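Local structure of BH2331 protein (Bacillus halodurans, 1VL5) at residues A[74-77]-A[78-82]; A[195-198]-A[199-203]; A[66-69]-A[70-73]; A[123-126]-A[127-130]. The protein is of unconfirmed function but probably transfers methyl groups from S-adenosylmethionine, as members of the methyltransferase superfamily do. All coordinates share one frame; numbering follows the deposited sequence.

How the contacts relate
Four short-range contacts, each within one helix or at its start, sample the way a class I methyltransferase fold is built from strands and covering helices. Contact 3 opens helix 69-81 after strand 61-66, and contact 1 continues straight from it to the helix end, their centres about 12 Å apart. Contact 4 follows along the chain on helix 119-129, its centre about 21 Å from that of contact 3. Contact 2 comes last, on helix 196-202 after strand 183-195, and lies across the chain's centre from contact 4, about 34 Å between centres. Contacts 1, 3 and 4 thus belong to the Rossmann-like part, where the cofactor would be expected, and contact 2 to the later strands and helices.

Contact 1: residues A[74-77]-A[78-82]; sequences VARA and FIEGN
Two first torsions bring Arg76 and Glu80, one helical turn apart, together: Arg76 holds CG anti to the backbone N (chi1 166°) and runs extended to NE, whereas Glu80 tucks CG between its backbone N and carbonyl carbon (chi1 82°), which turns its carboxylate back along the helix. Arg76 NE then donates to Glu80 OE1 at 3.1 Å, a hydrogen bond within a salt bridge. The carboxylate stands almost perpendicular to the guanidinium, their planes 84° apart, and OE1 is approached from above the carboxylate plane, a one-pronged grip. The first torsion of Glu80 also brings its CG to 3.1 Å from Arg76 O, the same oxygen that takes the backbone N-H of Glu80. This is the i to i+4 pairing of an exposed helix face, on helix 69-81 of the beta-alpha-beta unit between strands 61-66 and 87-91. On the buried face, Ile79 CD1 reaches Ala75 CB at 4.3 Å, and the isoleucine packs on Val87 and Tyr89 of strand 87-91 and on Ala52 of helix 50-55. Near the helix end Gly81 N still bonds to Ala77 O at 3.1 Å, while Asn82 sets ND2 over one face of the Phe78 ring and donates it to Asn53 OD1.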
# COMPACT_ATOMS: atom_id res chain seq x y z
N VAL A 74 16.09 8.81 3.58
CA VAL A 74 15.52 9.25 2.34
C VAL A 74 14.18 9.91 2.59
O VAL A 74 13.89 10.94 2.01
CB VAL A 74 15.40 8.10 1.34
CG1 VAL A 74 14.43 8.44 0.19
CG2 VAL A 74 16.80 7.76 0.79
N ALA A 75 13.38 9.35 3.46
CA ALA A 75 12.12 9.95 3.81
C ALA A 75 12.36 11.32 4.40
O ALA A 75 11.67 12.25 4.06
CB ALA A 75 11.39 9.10 4.80
N ARG A 76 13.33 11.42 5.29
CA ARG A 76 13.61 12.69 5.97
C ARG A 76 14.03 13.79 5.00
O ARG A 76 13.65 14.96 5.18
CB ARG A 76 14.71 12.48 7.00
CG ARG A 76 15.31 13.75 7.51
CD ARG A 76 16.22 13.54 8.66
NE ARG A 76 16.98 14.77 8.95
CZ ARG A 76 17.84 14.89 9.96
NH1 ARG A 76 18.04 13.90 10.81
NH2 ARG A 76 18.51 16.00 10.15
N ALA A 77 14.85 13.42 4.01
CA ALA A 77 15.31 14.38 3.02
C ALA A 77 14.12 14.96 2.28
O ALA A 77 14.04 16.15 2.11
CB ALA A 77 16.31 13.77 2.03
N PHE A 78 13.17 14.12 1.93
CA PHE A 78 12.01 14.59 1.24
C PHE A 78 11.09 15.46 2.14
O PHE A 78 10.71 16.61 1.77
CB PHE A 78 11.23 13.42 0.71
CG PHE A 78 9.93 13.81 0.06
CD1 PHE A 78 9.91 14.47 -1.14
CD2 PHE A 78 8.72 13.44 0.63
CE1 PHE A 78 8.72 14.80 -1.75
CE2 PHE A 78 7.55 13.77 0.04
CZ PHE A 78 7.53 14.43 -1.16
N ILE A 79 10.79 14.93 3.33
CA ILE A 79 9.86 15.58 4.24
C ILE A 79 10.43 16.92 4.76
O ILE A 79 9.72 17.98 4.76
CB ILE A 79 9.46 14.59 5.38
CG1 ILE A 79 8.65 13.44 4.79
CG2 ILE A 79 8.72 15.32 6.56
CD1 ILE A 79 8.56 12.22 5.68
N GLU A 80 11.72 16.93 5.13
CA GLU A 80 12.29 18.16 5.66
C GLU A 80 12.51 19.18 4.54
O GLU A 80 12.53 20.40 4.79
CB GLU A 80 13.57 17.92 6.47
CG GLU A 80 14.82 17.78 5.66
CD GLU A 80 16.09 17.43 6.50
OE1 GLU A 80 16.05 17.49 7.75
OE2 GLU A 80 17.13 17.11 5.87
N GLY A 81 12.70 18.67 3.32
CA GLY A 81 12.68 19.47 2.15
C GLY A 81 11.42 20.30 1.94
O GLY A 81 11.49 21.41 1.40
N ASN A 82 10.27 19.78 2.38
CA ASN A 82 9.01 20.53 2.33
C ASN A 82 8.70 21.31 3.56
O ASN A 82 7.63 21.91 3.68
CB ASN A 82 7.85 19.60 2.00
CG ASN A 82 7.96 19.05 0.60
OD1 ASN A 82 8.33 19.76 -0.33
ND2 ASN A 82 7.68 17.77 0.45

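Contact 2: residues A[195-198]-A[199-203]; sequences IFED and WCDRM
Phe196 and Cys200 form a sulfur-aromatic contact one turn apart at the start of helix 196-202, which follows strand 183-195 with Ile195 as its N-cap residue. Among the apolar contacts, Cys200 SG lies over one face of the Phe196 ring, 3.8 Å from the centroid and only 15° off the ring normal. Phe196 CG is anti to the backbone N (chi1 -178°), a setting that carries the ring along the helix beneath the sulfur, and Trp199 CZ3 comes obliquely to Phe196 CE1 at 4.1 Å. An alanine in place of Phe196 would probably leave Cys200 SG without its aromatic face and open a gap against Leu213 and Ile217 of helix 207-218. The charged contacts lie elsewhere: the carboxylates of Glu197 and Asp201 stand perpendicular, OE2 and OD1 4.4 Å apart, and Lys210 bridges both, which probably offsets their repulsion; Arg236 takes Glu197 OE1. In the backbone, Trp199 N donates to Ile195 O at 2.9 Å. Arg202, bent at chi3, folds back so that Trp199 CA lies against one face of the guanidinium, toward its rim, and a water accepts from both Arg202 NH1 and Ile195 N, each at 3.1 Å.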
# COMPACT_ATOMS: atom_id res chain seq x y z
N ILE A 195 1.55 1.29 -17.78
CA ILE A 195 2.31 1.24 -19.00
C ILE A 195 3.46 0.23 -18.76
O ILE A 195 4.35 0.48 -17.98
CB ILE A 195 2.83 2.63 -19.37
CG1 ILE A 195 1.69 3.63 -19.46
CG2 ILE A 195 3.56 2.59 -20.67
CD1 ILE A 195 0.60 3.24 -20.41
N PHE A 196 3.41 -0.92 -19.42
CA PHE A 196 4.28 -2.04 -19.09
C PHE A 196 5.73 -1.74 -19.04
O PHE A 196 6.43 -2.17 -18.13
CB PHE A 196 4.05 -3.18 -20.08
CG PHE A 196 4.87 -4.43 -19.81
CD1 PHE A 196 4.43 -5.38 -18.90
CD2 PHE A 196 6.00 -4.69 -20.53
CE1 PHE A 196 5.16 -6.54 -18.67
CE2 PHE A 196 6.76 -5.86 -20.30
CZ PHE A 196 6.30 -6.79 -19.38
N GLU A 197 6.22 -0.95 -19.99
CA GLU A 197 7.64 -0.63 -20.08
C GLU A 197 8.07 0.25 -18.93
O GLU A 197 9.14 0.05 -18.35
CB GLU A 197 7.99 0.04 -21.43
CG GLU A 197 9.42 -0.19 -21.88
CD GLU A 197 9.74 -1.66 -22.19
OE1 GLU A 197 8.81 -2.48 -22.50
OE2 GLU A 197 10.95 -1.98 -22.16
N ASP A 198 7.25 1.24 -18.63
CA ASP A 198 7.54 2.21 -17.56
C ASP A 198 7.49 1.53 -16.19
O ASP A 198 8.33 1.78 -15.34
CB ASP A 198 6.51 3.36 -17.58
CG ASP A 198 6.52 4.18 -18.88
OD1 ASP A 198 7.51 4.14 -19.64
OD2 ASP A 198 5.52 4.89 -19.13
N TRP A 199 6.45 0.74 -15.99
CA TRP A 199 6.22 -0.04 -14.78
C TRP A 199 7.40 -0.95 -14.52
O TRP A 199 7.86 -1.05 -13.41
CB TRP A 199 4.93 -0.83 -14.97
CG TRP A 199 4.52 -1.76 -13.89
CD1 TRP A 199 4.06 -1.44 -12.64
CD2 TRP A 199 4.46 -3.18 -13.98
NE1 TRP A 199 3.73 -2.56 -11.95
CE2 TRP A 199 3.98 -3.65 -12.73
CE3 TRP A 199 4.78 -4.10 -14.98
CZ2 TRP A 199 3.79 -5.00 -12.47
CZ3 TRP A 199 4.62 -5.44 -14.72
CH2 TRP A 199 4.13 -5.88 -13.46
N CYS A 200 7.90 -1.58 -15.57
CA CYS A 200 9.06 -2.47 -15.47
C CYS A 200 10.32 -1.72 -15.17
O CYS A 200 11.13 -2.18 -14.39
CB CYS A 200 9.25 -3.29 -16.77
SG CYS A 200 8.13 -4.70 -16.89
N ASP A 201 10.49 -0.58 -15.83
CA ASP A 201 11.67 0.20 -15.70
C ASP A 201 11.83 0.86 -14.33
O ASP A 201 12.93 1.14 -13.92
CB ASP A 201 11.75 1.25 -16.80
CG ASP A 201 12.14 0.66 -18.16
OD1 ASP A 201 12.47 -0.55 -18.31
OD2 ASP A 201 12.09 1.43 -19.12
N ARG A 202 10.73 1.08 -13.63
CA ARG A 202 10.76 1.55 -12.24
C ARG A 202 11.42 0.54 -11.33
O ARG A 202 12.06 0.93 -10.36
CB ARG A 202 9.36 1.88 -11.74
CG ARG A 202 8.73 3.09 -12.47
CD ARG A 202 7.55 3.71 -11.72
NE ARG A 202 6.35 2.86 -11.65
CZ ARG A 202 5.39 2.77 -12.58
NH1 ARG A 202 5.46 3.44 -13.73
NH2 ARG A 202 4.35 1.97 -12.37
N MSE A 203 11.30 -0.75 -11.64
CA MSE A 203 12.03 -1.79 -10.90
C MSE A 203 13.34 -2.18 -11.54
O MSE A 203 13.92 -3.18 -11.13
CB MSE A 203 11.19 -3.06 -10.71
CG MSE A 203 10.11 -2.95 -9.67
SE MSE A 203 10.79 -2.41 -7.93
CE MSE A 203 12.40 -3.61 -7.78
O HOH W 1 2.89 2.83 -15.39

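Contact 3: residues A[66-69]-A[70-73]; sequences DLTE and DILK
Asp66 and Ile71 pack closely where strand 61-66 gives way to helix 69-81. Their side chains cross at about a right angle, and Ile71 CG2 comes to 3.3 Å from Asp66 OD2, while CD1 extends toward the other carboxylate oxygen. That carboxylate is held from two directions: Asp66 OD1 accepts Leu67 N through its anti lone pair at 2.7 Å, and OD2 accepts the backbone N-H of Gly47. An alanine at Asp66 would probably leave the N-H groups of Leu67 and Gly47 without an acceptor and Ile71 CG2 facing a gap. Thr68 completes the tight side as the N-cap residue. Thr68 OG1, set between its backbone N and carbonyl carbon (chi1 71°), accepts Ile71 N at 3.2 Å in a nearly straight bond of 165°, and also touches Ile71 CG1. Leu72 turns inward onto Tyr89 and Gln91 of strand 87-91. The solvent side is looser. Glu69 bends at chi2 and lays OE2 beside Lys73 CG at 3.7 Å, yet its carboxylate stays 5.1 Å from Lys73 NZ, measured from OE2; Lys73 NZ instead forms a weak, long salt bridge with Asp70 OD1 at 3.4 Å. An acidic residue closing the second strand, beside the glycine-rich loop after the first, is the placement that in class I methyltransferases usually binds the ribose hydroxyls of S-adenosylmethionine, a role consistent with Asp66 here.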
# COMPACT_ATOMS: atom_id res chain seq x y z
N ASP A 66 9.90 2.87 9.45
CA ASP A 66 10.29 1.88 8.46
C ASP A 66 11.46 1.04 8.96
O ASP A 66 12.02 1.29 10.04
CB ASP A 66 10.61 2.51 7.10
CG ASP A 66 10.12 1.67 5.92
OD1 ASP A 66 10.26 0.41 5.97
OD2 ASP A 66 9.60 2.27 4.93
N LEU A 67 11.80 0.05 8.17
CA LEU A 67 12.68 -1.03 8.61
C LEU A 67 14.14 -0.64 8.78
O LEU A 67 14.80 -1.21 9.62
CB LEU A 67 12.62 -2.17 7.63
CG LEU A 67 11.45 -3.11 7.72
CD1 LEU A 67 11.40 -3.92 6.44
CD2 LEU A 67 11.54 -4.03 8.93
N THR A 68 14.66 0.31 7.99
CA THR A 68 16.09 0.67 8.07
C THR A 68 16.35 2.18 8.15
O THR A 68 15.53 2.99 7.70
CB THR A 68 16.82 0.11 6.85
OG1 THR A 68 16.40 0.86 5.71
CG2 THR A 68 16.45 -1.42 6.61
N GLU A 69 17.51 2.53 8.70
CA GLU A 69 18.00 3.93 8.70
C GLU A 69 18.15 4.53 7.29
O GLU A 69 17.83 5.68 7.11
CB GLU A 69 19.33 4.03 9.44
CG GLU A 69 20.01 5.41 9.48
CD GLU A 69 19.16 6.54 10.13
OE1 GLU A 69 18.16 6.25 10.82
OE2 GLU A 69 19.53 7.74 9.96
N ASP A 70 18.64 3.75 6.32
CA ASP A 70 18.75 4.21 4.95
C ASP A 70 17.42 4.70 4.43
O ASP A 70 17.36 5.71 3.75
CB ASP A 70 19.23 3.10 4.02
CG ASP A 70 20.72 2.76 4.18
OD1 ASP A 70 21.52 3.62 4.64
OD2 ASP A 70 21.09 1.61 3.84
N ILE A 71 16.36 3.92 4.66
CA ILE A 71 15.03 4.35 4.24
C ILE A 71 14.61 5.66 4.94
O ILE A 71 14.17 6.63 4.30
CB ILE A 71 13.98 3.21 4.48
CG1 ILE A 71 14.19 2.11 3.44
CG2 ILE A 71 12.52 3.77 4.38
CD1 ILE A 71 13.48 0.72 3.72
N LEU A 72 14.84 5.72 6.25
CA LEU A 72 14.43 6.87 7.04
C LEU A 72 15.21 8.11 6.63
O LEU A 72 14.70 9.22 6.72
CB LEU A 72 14.58 6.59 8.54
CG LEU A 72 13.61 5.54 9.09
CD1 LEU A 72 14.02 5.17 10.49
CD2 LEU A 72 12.22 6.06 9.10
N LYS A 73 16.43 7.92 6.17
CA LYS A 73 17.24 9.06 5.67
C LYS A 73 16.60 9.68 4.44
O LYS A 73 16.59 10.91 4.24
CB LYS A 73 18.65 8.61 5.27
CG LYS A 73 19.65 8.67 6.35
CD LYS A 73 20.97 8.05 5.79
CE LYS A 73 21.89 7.48 6.86
NZ LYS A 73 22.71 6.38 6.24

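Contact 4: residues A[123-126]-A[127-130]; sequences VSEA and YRVL
Arg128 takes Glu125 side-on with two nitrogens, one for each carboxylate oxygen. Arg128 NH2 donates to Glu125 OE1 at 2.8 Å and Arg128 NE donates to Glu125 OE2 at 3.1 Å, both bonds nearly straight. The oxygens lie in the guanidinium plane, but the carboxylate is rolled: each oxygen is met on its syn side from about 30° out of the carboxylate plane, and the two flat groups stand 35° apart. The side chains run alongside each other in the same direction, three residues apart on the helix. Arg128 keeps CG anti to its backbone N (chi1 180°) and bends at chi3, whereas Glu125 curls at chi2 to meet it.

Around this pair a second shell fixes the rotation of both groups. Val129 CG1 sits against one face of the Arg128 guanidinium, toward its rim, 3.5 Å above the plane; Arg128 NH1 has a salt bridge to Asp101 and a hydrogen bond to Phe99 O, and Glu125 OE1 also receives Met97 N. With partners on several sides, the ion pair ties the helix to the loop before strand 104-110.

Farther out the helix ends. Ala126 O accepts Leu130 N at 3.2 Å, and also Val129 N in a weak bond, while Leu130 leaves helical geometry. Lys251 NZ donates to the carbonyl oxygens of Tyr127 and Leu130, consistent with favourable interaction at a helix C-terminus. Val129 packs on Phe104 and Val107, and Tyr127 meets Phe182 edge-to-face. This is a helix laid against the parallel part of the sheet, linking strands 104-110 and 134-142, the beta-alpha-beta crossover of the Rossmann-like methyltransferase fold.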
# COMPACT_ATOMS: atom_id res chain seq x y z
N VAL A 123 -1.71 -5.93 11.07
CA VAL A 123 -3.04 -5.48 11.37
C VAL A 123 -3.31 -5.49 12.87
O VAL A 123 -3.88 -4.57 13.38
CB VAL A 123 -4.10 -6.30 10.64
CG1 VAL A 123 -5.45 -5.75 11.00
CG2 VAL A 123 -3.90 -6.22 9.12
N SER A 124 -2.91 -6.54 13.58
CA SER A 124 -3.14 -6.61 15.02
C SER A 124 -2.29 -5.61 15.76
O SER A 124 -2.77 -4.99 16.72
CB SER A 124 -2.93 -8.03 15.58
OG SER A 124 -1.64 -8.47 15.32
N GLU A 125 -1.07 -5.40 15.29
CA GLU A 125 -0.23 -4.37 15.87
C GLU A 125 -0.81 -2.99 15.63
O GLU A 125 -0.75 -2.15 16.51
CB GLU A 125 1.20 -4.44 15.35
CG GLU A 125 2.03 -5.55 15.92
CD GLU A 125 2.26 -5.37 17.40
OE1 GLU A 125 3.16 -4.58 17.73
OE2 GLU A 125 1.46 -5.95 18.21
N ALA A 126 -1.34 -2.74 14.44
CA ALA A 126 -2.03 -1.47 14.17
C ALA A 126 -3.20 -1.27 15.15
O ALA A 126 -3.28 -0.23 15.78
CB ALA A 126 -2.45 -1.35 12.71
N TYR A 127 -4.01 -2.30 15.36
CA TYR A 127 -5.11 -2.28 16.33
C TYR A 127 -4.62 -1.94 17.74
O TYR A 127 -5.22 -1.12 18.46
CB TYR A 127 -5.85 -3.66 16.36
CG TYR A 127 -7.15 -3.60 17.13
CD1 TYR A 127 -7.18 -3.78 18.51
CD2 TYR A 127 -8.32 -3.23 16.50
CE1 TYR A 127 -8.34 -3.70 19.21
CE2 TYR A 127 -9.47 -3.12 17.20
CZ TYR A 127 -9.48 -3.39 18.56
OH TYR A 127 -10.66 -3.26 19.25
N ARG A 128 -3.50 -2.56 18.13
CA ARG A 128 -2.97 -2.41 19.48
C ARG A 128 -2.48 -0.98 19.75
O ARG A 128 -2.75 -0.39 20.83
CB ARG A 128 -1.85 -3.44 19.73
CG ARG A 128 -1.25 -3.33 21.14
CD ARG A 128 -0.09 -4.25 21.32
NE ARG A 128 1.08 -3.95 20.49
CZ ARG A 128 1.90 -2.94 20.70
NH1 ARG A 128 1.74 -2.11 21.72
NH2 ARG A 128 2.94 -2.78 19.92
N VAL A 129 -1.83 -0.38 18.77
CA VAL A 129 -1.15 0.90 19.04
C VAL A 129 -2.12 2.08 18.81
O VAL A 129 -1.83 3.24 19.15
CB VAL A 129 0.11 1.09 18.16
CG1 VAL A 129 1.22 0.01 18.45
CG2 VAL A 129 -0.31 1.22 16.62
N LEU A 130 -3.27 1.78 18.22
CA LEU A 130 -4.35 2.77 18.11
C LEU A 130 -5.06 3.07 19.41
O LEU A 130 -5.42 2.18 20.15
CB LEU A 130 -5.42 2.36 17.08
CG LEU A 130 -5.04 2.64 15.65
CD1 LEU A 130 -5.99 1.99 14.66
CD2 LEU A 130 -4.95 4.18 15.35